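Local coordinates for protein arginase (Trypanosoma brucei brucei, PDB 4RHJ) that is of unknown function and has the arginase-deacetylase fold but evolved without the binuclear manganese cluster, so the arginase activity suggested by its family is uncertain, at residues K30-R35 with K133-V138; A126-L131 with V151-R156; S145-M150 with G283-G288. All blocks are in the same frame, centred on the assembly; numbering follows the deposited sequence.

Interaction 1 of 3, residues K30-R35 with K133-V138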
loop_
_atom_site.group_PDB
_atom_site.type_symbol
_atom_site.label_atom_id
_atom_site.label_comp_id
_atom_site.label_asym_id
_atom_site.label_seq_id
_atom_site.Cartn_x
_atom_site.Cartn_y
_atom_site.Cartn_z
ATOM N N LYS A 30 -19.460 27.096 23.892
ATOM C CA LYS A 30 -19.295 28.190 24.824
ATOM C C LYS A 30 -19.239 27.677 26.254
ATOM O O LYS A 30 -18.286 27.948 26.975
ATOM C CB LYS A 30 -20.426 29.209 24.666
ATOM C CG LYS A 30 -20.564 29.813 23.272
ATOM C CD LYS A 30 -21.607 30.938 23.270
ATOM C CE LYS A 30 -21.924 31.421 21.857
ATOM N NZ LYS A 30 -23.048 32.409 21.801
ATOM N N GLY A 31 -20.248 26.909 26.649
ATOM C CA GLY A 31 -20.437 26.542 28.045
ATOM C C GLY A 31 -19.711 25.331 28.612
ATOM O O GLY A 31 -20.148 24.761 29.608
ATOM N N VAL A 32 -18.605 24.938 27.990
ATOM C CA VAL A 32 -17.838 23.790 28.470
ATOM C C VAL A 32 -16.992 24.216 29.664
ATOM O O VAL A 32 -16.272 25.205 29.587
ATOM C CB VAL A 32 -16.946 23.194 27.357
ATOM C CG1 VAL A 32 -16.000 22.149 27.919
ATOM C CG2 VAL A 32 -17.805 22.588 26.276
ATOM N N THR A 33 -17.105 23.484 30.771
ATOM C CA THR A 33 -16.441 23.864 32.012
ATOM C C THR A 33 -14.951 23.955 31.751
ATOM O O THR A 33 -14.346 23.006 31.272
ATOM C CB THR A 33 -16.714 22.864 33.170
ATOM O OG1 THR A 33 -18.088 22.945 33.583
ATOM C CG2 THR A 33 -15.821 23.178 34.357
ATOM N N PRO A 34 -14.362 25.121 32.037
ATOM C CA PRO A 34 -12.955 25.365 31.722
ATOM C C PRO A 34 -11.988 24.376 32.368
ATOM O O PRO A 34 -12.261 23.802 33.424
ATOM C CB PRO A 34 -12.718 26.777 32.267
ATOM C CG PRO A 34 -13.840 27.033 33.217
ATOM C CD PRO A 34 -14.994 26.297 32.654
ATOM N N ARG A 35 -10.863 24.181 31.692
ATOM C CA ARG A 35 -9.727 23.464 32.222
ATOM C C ARG A 35 -9.339 24.049 33.577
ATOM O O ARG A 35 -9.131 25.257 33.690
ATOM C CB ARG A 35 -8.574 23.556 31.226
ATOM C CG ARG A 35 -7.266 22.999 31.683
ATOM C CD ARG A 35 -6.172 23.623 30.874
ATOM N NE ARG A 35 -4.909 22.942 31.062
ATOM C CZ ARG A 35 -3.778 23.329 30.491
ATOM N NH1 ARG A 35 -3.777 24.394 29.695
ATOM N NH2 ARG A 35 -2.659 22.651 30.703
ATOM N N LYS A 133 -10.051 28.344 26.756
ATOM C CA LYS A 133 -10.196 27.475 27.922
ATOM C C LYS A 133 -9.037 26.495 28.129
ATOM O O LYS A 133 -9.081 25.660 29.020
ATOM C CB LYS A 133 -11.504 26.688 27.835
ATOM C CG LYS A 133 -12.752 27.489 27.535
ATOM C CD LYS A 133 -13.946 26.546 27.406
ATOM C CE LYS A 133 -15.263 27.283 27.177
ATOM N NZ LYS A 133 -15.871 27.800 28.437
ATOM N N GLY A 134 -8.002 26.593 27.314
ATOM C CA GLY A 134 -6.834 25.759 27.516
ATOM C C GLY A 134 -6.970 24.338 26.994
ATOM O O GLY A 134 -6.272 23.437 27.457
ATOM N N TYR A 135 -7.870 24.125 26.039
ATOM C CA TYR A 135 -7.907 22.864 25.305
ATOM C C TYR A 135 -7.104 23.090 24.047
ATOM O O TYR A 135 -7.135 24.195 23.504
ATOM C CB TYR A 135 -9.332 22.432 24.954
ATOM C CG TYR A 135 -10.281 22.370 26.130
ATOM C CD1 TYR A 135 -10.780 23.526 26.690
ATOM C CD2 TYR A 135 -10.685 21.159 26.672
ATOM C CE1 TYR A 135 -11.633 23.491 27.752
ATOM C CE2 TYR A 135 -11.549 21.121 27.751
ATOM C CZ TYR A 135 -12.020 22.307 28.283
ATOM O OH TYR A 135 -12.890 22.356 29.353
ATOM N N VAL A 136 -6.361 22.068 23.616
ATOM C CA VAL A 136 -5.732 22.031 22.294
ATOM C C VAL A 136 -6.799 21.615 21.278
ATOM O O VAL A 136 -7.263 20.482 21.290
ATOM C CB VAL A 136 -4.531 21.038 22.220
ATOM C CG1 VAL A 136 -4.148 20.733 20.772
ATOM C CG2 VAL A 136 -3.329 21.560 22.962
ATOM N N PRO A 137 -7.192 22.538 20.389
ATOM C CA PRO A 137 -8.228 22.255 19.392
ATOM C C PRO A 137 -7.745 21.280 18.308
ATOM O O PRO A 137 -6.599 21.357 17.878
ATOM C CB PRO A 137 -8.516 23.637 18.806
ATOM C CG PRO A 137 -7.173 24.352 18.913
ATOM C CD PRO A 137 -6.525 23.828 20.151
ATOM N N VAL A 138 -8.608 20.347 17.909
ATOM C CA VAL A 138 -8.344 19.462 16.765
ATOM C C VAL A 138 -9.549 19.347 15.821
ATOM O O VAL A 138 -10.556 18.750 16.161
ATOM C CB VAL A 138 -7.969 18.065 17.206
ATOM C CG1 VAL A 138 -7.329 17.325 16.062
ATOM C CG2 VAL A 138 -7.018 18.112 18.400
#
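K133 reaches across to the loop that follows helix 23-30, at the surface of the arginase-deacetylase fold; it lies between the last turn of helix 116-131 and G134, whose positive phi closes that helix in a Schellman motif. Its chain runs straight as far as CE and then turns at the last bond (chi4 -82°), which sets the ammonium between two backbone carbonyls. NZ donates to K30 O at 2.8 Å, almost in line with that C=O (163°), and to V32 O at 2.9 Å from slightly outside the carbonyl plane. One amine thus joins two carbonyls two residues apart, where the chain leaves helix 23-30.

The Y135 ring points its hydroxyl into the same loop. T33 O lies at the ring edge, close to its plane; the 2.5 Å between T33 O and Y135 OH is doubtfully short and, with its poor angle, is not counted as a hydrogen bond. V32 meets the phenol obliquely, its CG1 being 4.0 Å from Y135 CZ. L99 touches both side chains, while P45 and A47 pack on Y135, which is buried although the loop is largely exposed.

R35 runs past the helix end on the other flank of the ring from V32. Its chain leaves the backbone trans to N (chi1 173°) and stays extended to NE, which lays its methylenes along the peptides of K133 and G134. The helix-ending turn places the G134 carbonyl beside the arginine: R35 CB lies 3.1 Å from K133 O, and R35 CD 3.4 Å from G134 O.

Interaction 2 of 3, residues A126-L131 with V151-R156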
loop_
_atom_site.group_PDB
_atom_site.type_symbol
_atom_site.label_atom_id
_atom_site.label_comp_id
_atom_site.label_asym_id
_atom_site.label_seq_id
_atom_site.Cartn_x
_atom_site.Cartn_y
_atom_site.Cartn_z
ATOM N N ALA A 126 -15.248 28.782 17.308
ATOM C CA ALA A 126 -14.997 27.545 18.039
ATOM C C ALA A 126 -13.553 27.484 18.535
ATOM O O ALA A 126 -13.313 27.311 19.726
ATOM C CB ALA A 126 -15.297 26.343 17.169
ATOM N N SER A 127 -12.601 27.634 17.622
ATOM C CA SER A 127 -11.187 27.535 17.957
ATOM C C SER A 127 -10.820 28.533 19.053
ATOM O O SER A 127 -10.153 28.187 20.035
ATOM C CB SER A 127 -10.332 27.762 16.714
ATOM O OG SER A 127 -10.638 29.003 16.101
ATOM N N THR A 128 -11.270 29.769 18.880
ATOM C CA THR A 128 -11.115 30.809 19.897
ATOM C C THR A 128 -11.686 30.397 21.270
ATOM O O THR A 128 -11.073 30.642 22.318
ATOM C CB THR A 128 -11.802 32.117 19.454
ATOM O OG1 THR A 128 -11.084 32.709 18.359
ATOM C CG2 THR A 128 -11.854 33.095 20.598
ATOM N N GLU A 129 -12.853 29.757 21.252
ATOM C CA GLU A 129 -13.544 29.389 22.484
ATOM C C GLU A 129 -13.024 28.071 23.045
ATOM O O GLU A 129 -13.339 27.702 24.170
ATOM C CB GLU A 129 -15.057 29.296 22.255
ATOM C CG GLU A 129 -15.894 29.459 23.514
ATOM C CD GLU A 129 -16.539 30.836 23.644
ATOM O OE1 GLU A 129 -16.248 31.729 22.827
ATOM O OE2 GLU A 129 -17.356 31.033 24.563
ATOM N N LEU A 130 -12.227 27.365 22.254
ATOM C CA LEU A 130 -11.548 26.162 22.722
ATOM C C LEU A 130 -10.177 26.507 23.291
ATOM O O LEU A 130 -9.719 25.917 24.277
ATOM C CB LEU A 130 -11.400 25.142 21.590
ATOM C CG LEU A 130 -12.686 24.372 21.306
ATOM C CD1 LEU A 130 -12.460 23.201 20.354
ATOM C CD2 LEU A 130 -13.344 23.932 22.617
ATOM N N LEU A 131 -9.534 27.475 22.645
ATOM C CA LEU A 131 -8.209 27.939 23.021
ATOM C C LEU A 131 -8.255 28.810 24.257
ATOM O O LEU A 131 -7.321 28.801 25.050
ATOM C CB LEU A 131 -7.563 28.718 21.878
ATOM C CG LEU A 131 -7.019 27.916 20.708
ATOM C CD1 LEU A 131 -6.528 28.857 19.630
ATOM C CD2 LEU A 131 -5.917 26.998 21.191
ATOM N N VAL A 151 -5.412 28.778 13.642
ATOM C CA VAL A 151 -4.186 29.506 13.926
ATOM C C VAL A 151 -4.461 31.012 14.079
ATOM O O VAL A 151 -3.730 31.706 14.780
ATOM C CB VAL A 151 -3.123 29.259 12.830
ATOM C CG1 VAL A 151 -3.656 29.658 11.523
ATOM C CG2 VAL A 151 -1.832 30.026 13.120
ATOM N N GLU A 152 -5.528 31.525 13.464
ATOM C CA GLU A 152 -5.843 32.951 13.625
ATOM C C GLU A 152 -6.540 33.276 14.946
ATOM O O GLU A 152 -6.392 34.382 15.466
ATOM C CB GLU A 152 -6.677 33.452 12.453
ATOM C CG GLU A 152 -5.814 33.816 11.262
ATOM C CD GLU A 152 -6.524 34.677 10.275
ATOM O OE1 GLU A 152 -7.723 34.430 10.045
ATOM O OE2 GLU A 152 -5.883 35.596 9.730
ATOM N N ALA A 153 -7.278 32.309 15.486
ATOM C CA ALA A 153 -7.820 32.388 16.841
ATOM C C ALA A 153 -6.718 32.370 17.893
ATOM O O ALA A 153 -6.882 32.895 18.995
ATOM C CB ALA A 153 -8.749 31.268 17.079
ATOM N N TYR A 154 -5.599 31.743 17.544
ATOM C CA TYR A 154 -4.464 31.595 18.455
ATOM C C TYR A 154 -3.671 32.882 18.541
ATOM O O TYR A 154 -3.286 33.324 19.627
ATOM C CB TYR A 154 -3.546 30.452 18.000
ATOM C CG TYR A 154 -2.547 30.032 19.046
ATOM C CD1 TYR A 154 -1.392 30.766 19.268
ATOM C CD2 TYR A 154 -2.765 28.907 19.820
ATOM C CE1 TYR A 154 -0.490 30.391 20.226
ATOM C CE2 TYR A 154 -1.864 28.522 20.787
ATOM C CZ TYR A 154 -0.732 29.266 20.986
ATOM O OH TYR A 154 0.163 28.880 21.949
ATOM N N LYS A 155 -3.419 33.468 17.377
ATOM C CA LYS A 155 -2.655 34.698 17.276
ATOM C C LYS A 155 -3.462 35.892 17.782
ATOM O O LYS A 155 -2.905 36.905 18.187
ATOM C CB LYS A 155 -2.217 34.923 15.830
ATOM C CG LYS A 155 -1.000 35.817 15.683
ATOM C CD LYS A 155 0.225 35.199 16.332
ATOM C CE LYS A 155 1.468 35.968 15.956
ATOM N NZ LYS A 155 2.670 35.353 16.549
ATOM N N ARG A 156 -4.781 35.775 17.739
ATOM C CA ARG A 156 -5.655 36.776 18.336
ATOM C C ARG A 156 -5.490 36.757 19.847
ATOM O O ARG A 156 -5.264 37.794 20.474
ATOM C CB ARG A 156 -7.103 36.510 17.949
ATOM C CG ARG A 156 -8.136 37.051 18.921
ATOM C CD ARG A 156 -9.300 36.080 19.053
ATOM N NE ARG A 156 -9.332 35.142 17.935
ATOM C CZ ARG A 156 -9.916 35.395 16.768
ATOM N NH1 ARG A 156 -10.508 36.560 16.555
ATOM N NH2 ARG A 156 -9.892 34.491 15.806
#
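S127 OG touches the methyl CB of A153 at 3.1 Å, while its one proton is within hydrogen-bonding reach of both S123 O and L124 O, one turn back in its own helix. With chi1 at 56°, this hydroxyl stands between the backbone N and the carbonyl carbon.

T128 adds a second hydroxyl to the seam. Its OG1 is hydrogen-bonded to L124 O, and A153 CB comes within 3.0 Å of T128 OG1, a tight approach. The small alanine therefore fits against two hydroxyls that are each hydrogen-bonded to carbonyls of their own helix. R156 brings its guanidinium across the threonine at about a right angle, so that the oxygen sits over one face of the group; R156 NE is also 3.0 Å from T128 OG1, but the N-H is badly aimed and no hydrogen bond results. Bends at chi2 and chi3 fold the arginine back along its own helix, where R156 NE makes only a weak bond to A153 O (3.5 Å).

Further along, the chemistry turns apolar. L131 crosses Y154 at about a right angle, its CD1 lying 3.6 Å from Y154 CA and 3.8 Å from Y154 CB, while L131 CD2 reaches the ring at CD2. F158 meets the tyrosine ring as well.

The axes of segments 126-131 and 151-156 cross at -49°. Helices 116-131 and 148-157 lead into and out of strand 136-140, and their packing is that of successive crossover helices in a parallel alpha/beta fold.

Interaction 3 of 3, residues S145-M150 with G283-G288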
loop_
_atom_site.group_PDB
_atom_site.type_symbol
_atom_site.label_atom_id
_atom_site.label_comp_id
_atom_site.label_asym_id
_atom_site.label_seq_id
_atom_site.Cartn_x
_atom_site.Cartn_y
_atom_site.Cartn_z
ATOM N N SER A 145 -9.339 24.424 5.159
ATOM C CA SER A 145 -9.660 25.802 5.545
ATOM C C SER A 145 -9.589 26.031 7.044
ATOM O O SER A 145 -9.300 27.139 7.506
ATOM C CB SER A 145 -11.053 26.167 5.054
ATOM O OG SER A 145 -11.960 25.110 5.296
ATOM N N ALA A 146 -9.863 24.972 7.800
ATOM C CA ALA A 146 -9.756 25.005 9.255
ATOM C C ALA A 146 -8.310 25.003 9.728
ATOM O O ALA A 146 -8.026 24.606 10.854
ATOM C CB ALA A 146 -10.491 23.832 9.866
ATOM N N THR A 147 -7.387 25.407 8.862
ATOM C CA THR A 147 -6.029 25.676 9.307
ATOM C C THR A 147 -5.942 27.165 9.552
ATOM O O THR A 147 -5.549 27.600 10.626
ATOM C CB THR A 147 -4.982 25.203 8.293
ATOM O OG1 THR A 147 -4.863 23.776 8.392
ATOM C CG2 THR A 147 -3.609 25.850 8.570
ATOM N N LEU A 148 -6.385 27.928 8.563
ATOM C CA LEU A 148 -6.446 29.380 8.629
ATOM C C LEU A 148 -7.139 29.909 9.895
ATOM O O LEU A 148 -6.565 30.698 10.629
ATOM C CB LEU A 148 -7.153 29.899 7.369
ATOM C CG LEU A 148 -7.500 31.377 7.229
ATOM C CD1 LEU A 148 -6.282 32.259 7.476
ATOM C CD2 LEU A 148 -8.078 31.619 5.847
ATOM N N SER A 149 -8.363 29.454 10.152
ATOM C CA SER A 149 -9.181 29.970 11.257
ATOM C C SER A 149 -8.601 29.684 12.635
ATOM O O SER A 149 -8.611 30.547 13.509
ATOM C CB SER A 149 -10.590 29.380 11.193
ATOM O OG SER A 149 -10.966 29.086 9.861
ATOM N N MET A 150 -8.110 28.460 12.820
ATOM C CA MET A 150 -7.642 27.967 14.120
ATOM C C MET A 150 -6.337 28.619 14.575
ATOM O O MET A 150 -6.171 28.968 15.754
ATOM C CB MET A 150 -7.462 26.444 14.071
ATOM C CG MET A 150 -8.757 25.647 13.842
ATOM S SD MET A 150 -8.440 23.876 13.665
ATOM C CE MET A 150 -7.904 23.445 15.316
ATOM N N GLY A 283 -2.701 23.433 17.557
ATOM C CA GLY A 283 -3.889 22.813 17.017
ATOM C C GLY A 283 -3.581 21.886 15.864
ATOM O O GLY A 283 -2.473 21.879 15.337
ATOM N N ILE A 284 -4.577 21.090 15.488
ATOM C CA ILE A 284 -4.431 20.056 14.463
ATOM C C ILE A 284 -5.660 20.000 13.545
ATOM O O ILE A 284 -6.791 19.894 14.004
ATOM C CB ILE A 284 -4.206 18.653 15.096
ATOM C CG1 ILE A 284 -2.983 18.641 16.017
ATOM C CG2 ILE A 284 -4.046 17.573 14.018
ATOM C CD1 ILE A 284 -2.883 17.400 16.834
ATOM N N ASP A 285 -5.419 20.076 12.247
ATOM C CA ASP A 285 -6.485 20.023 11.269
ATOM C C ASP A 285 -6.251 18.858 10.353
ATOM O O ASP A 285 -5.315 18.863 9.548
ATOM C CB ASP A 285 -6.586 21.313 10.434
ATOM C CG ASP A 285 -7.706 21.247 9.384
ATOM O OD1 ASP A 285 -8.696 20.515 9.601
ATOM O OD2 ASP A 285 -7.603 21.925 8.349
ATOM N N VAL A 286 -7.096 17.852 10.467
ATOM C CA VAL A 286 -6.952 16.727 9.569
ATOM C C VAL A 286 -8.085 16.723 8.556
ATOM O O VAL A 286 -9.238 16.521 8.918
ATOM C CB VAL A 286 -6.907 15.406 10.328
ATOM C CG1 VAL A 286 -6.327 14.336 9.435
ATOM C CG2 VAL A 286 -6.041 15.560 11.570
ATOM N N TYR A 287 -7.721 16.920 7.285
ATOM C CA TYR A 287 -8.646 17.237 6.197
ATOM C C TYR A 287 -8.332 16.488 4.907
ATOM O O TYR A 287 -7.403 15.693 4.861
ATOM C CB TYR A 287 -8.609 18.733 5.916
ATOM C CG TYR A 287 -7.254 19.255 5.465
ATOM C CD1 TYR A 287 -6.279 19.628 6.389
ATOM C CD2 TYR A 287 -6.959 19.387 4.116
ATOM C CE1 TYR A 287 -5.052 20.124 5.971
ATOM C CE2 TYR A 287 -5.752 19.879 3.696
ATOM C CZ TYR A 287 -4.791 20.243 4.617
ATOM O OH TYR A 287 -3.569 20.726 4.175
ATOM N N GLY A 288 -9.105 16.755 3.856
ATOM C CA GLY A 288 -8.836 16.169 2.547
ATOM C C GLY A 288 -9.627 14.923 2.205
ATOM O O GLY A 288 -9.498 14.374 1.115
#
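T147 and D285 make the polar part of the contact, their side chains crossing at about a right angle. T147 OG1 is hydrogen-bonded to S242 OG; D285 OD2, 3.3 Å from T147 OG1, is at most a weak and unsettled second acceptor. The other carboxylate oxygen, D285 OD1, has a weak bond to S139 OG. CG of D285 is anti to the backbone N (chi1 179°), which carries the carboxylate out from the strand to the turn before helix 148-157. There A146 CB lies 3.8 Å from each carboxylate oxygen of D285, and D285 OD2 comes 3.4 Å from A146 C. A146 O, buried by the contact, has no polar partner.

M150 supplies a methyl contact on the strand backbone, its CE lying 3.9 Å from I284 O and 4.4 Å from G283 CA.

Y287 takes a marginal part, its CE1 being 4.4 Å from T147 OG1. Its hydroxyl is hydrogen-bonded to H167 NE2, and its side chain lies beside D244, which has been seen to bind manganese in this protein but carries none here. Strand 281-287 runs between strands 136-140 and 239-244 in the sheet; on the helix side of the strand, M150 touches S127 of helix 116-131 and T147 touches L184 of helix 180-186.

In the fold
Interaction 1 is a surface contact, whereas interactions 2 and 3 are buried, and the chemistry changes accordingly: a charged amine on loop carbonyls at the surface, then hydroxyls, a methyl and apolar side chains between helices, and finally a carboxylate at the sheet near the manganese-binding aspartate. Interactions 2 and 3 share helix 148-157, one turning it to a helix and the other to a strand. Interaction 1 meets both: Y135 N probably bonds to L130 O, and P137 O probably to I284 N, between neighbouring strands 136-140 and 281-287. P137 also packs on L131 and M150, so this residue of strand 136-140 touches side chains from both buried contacts.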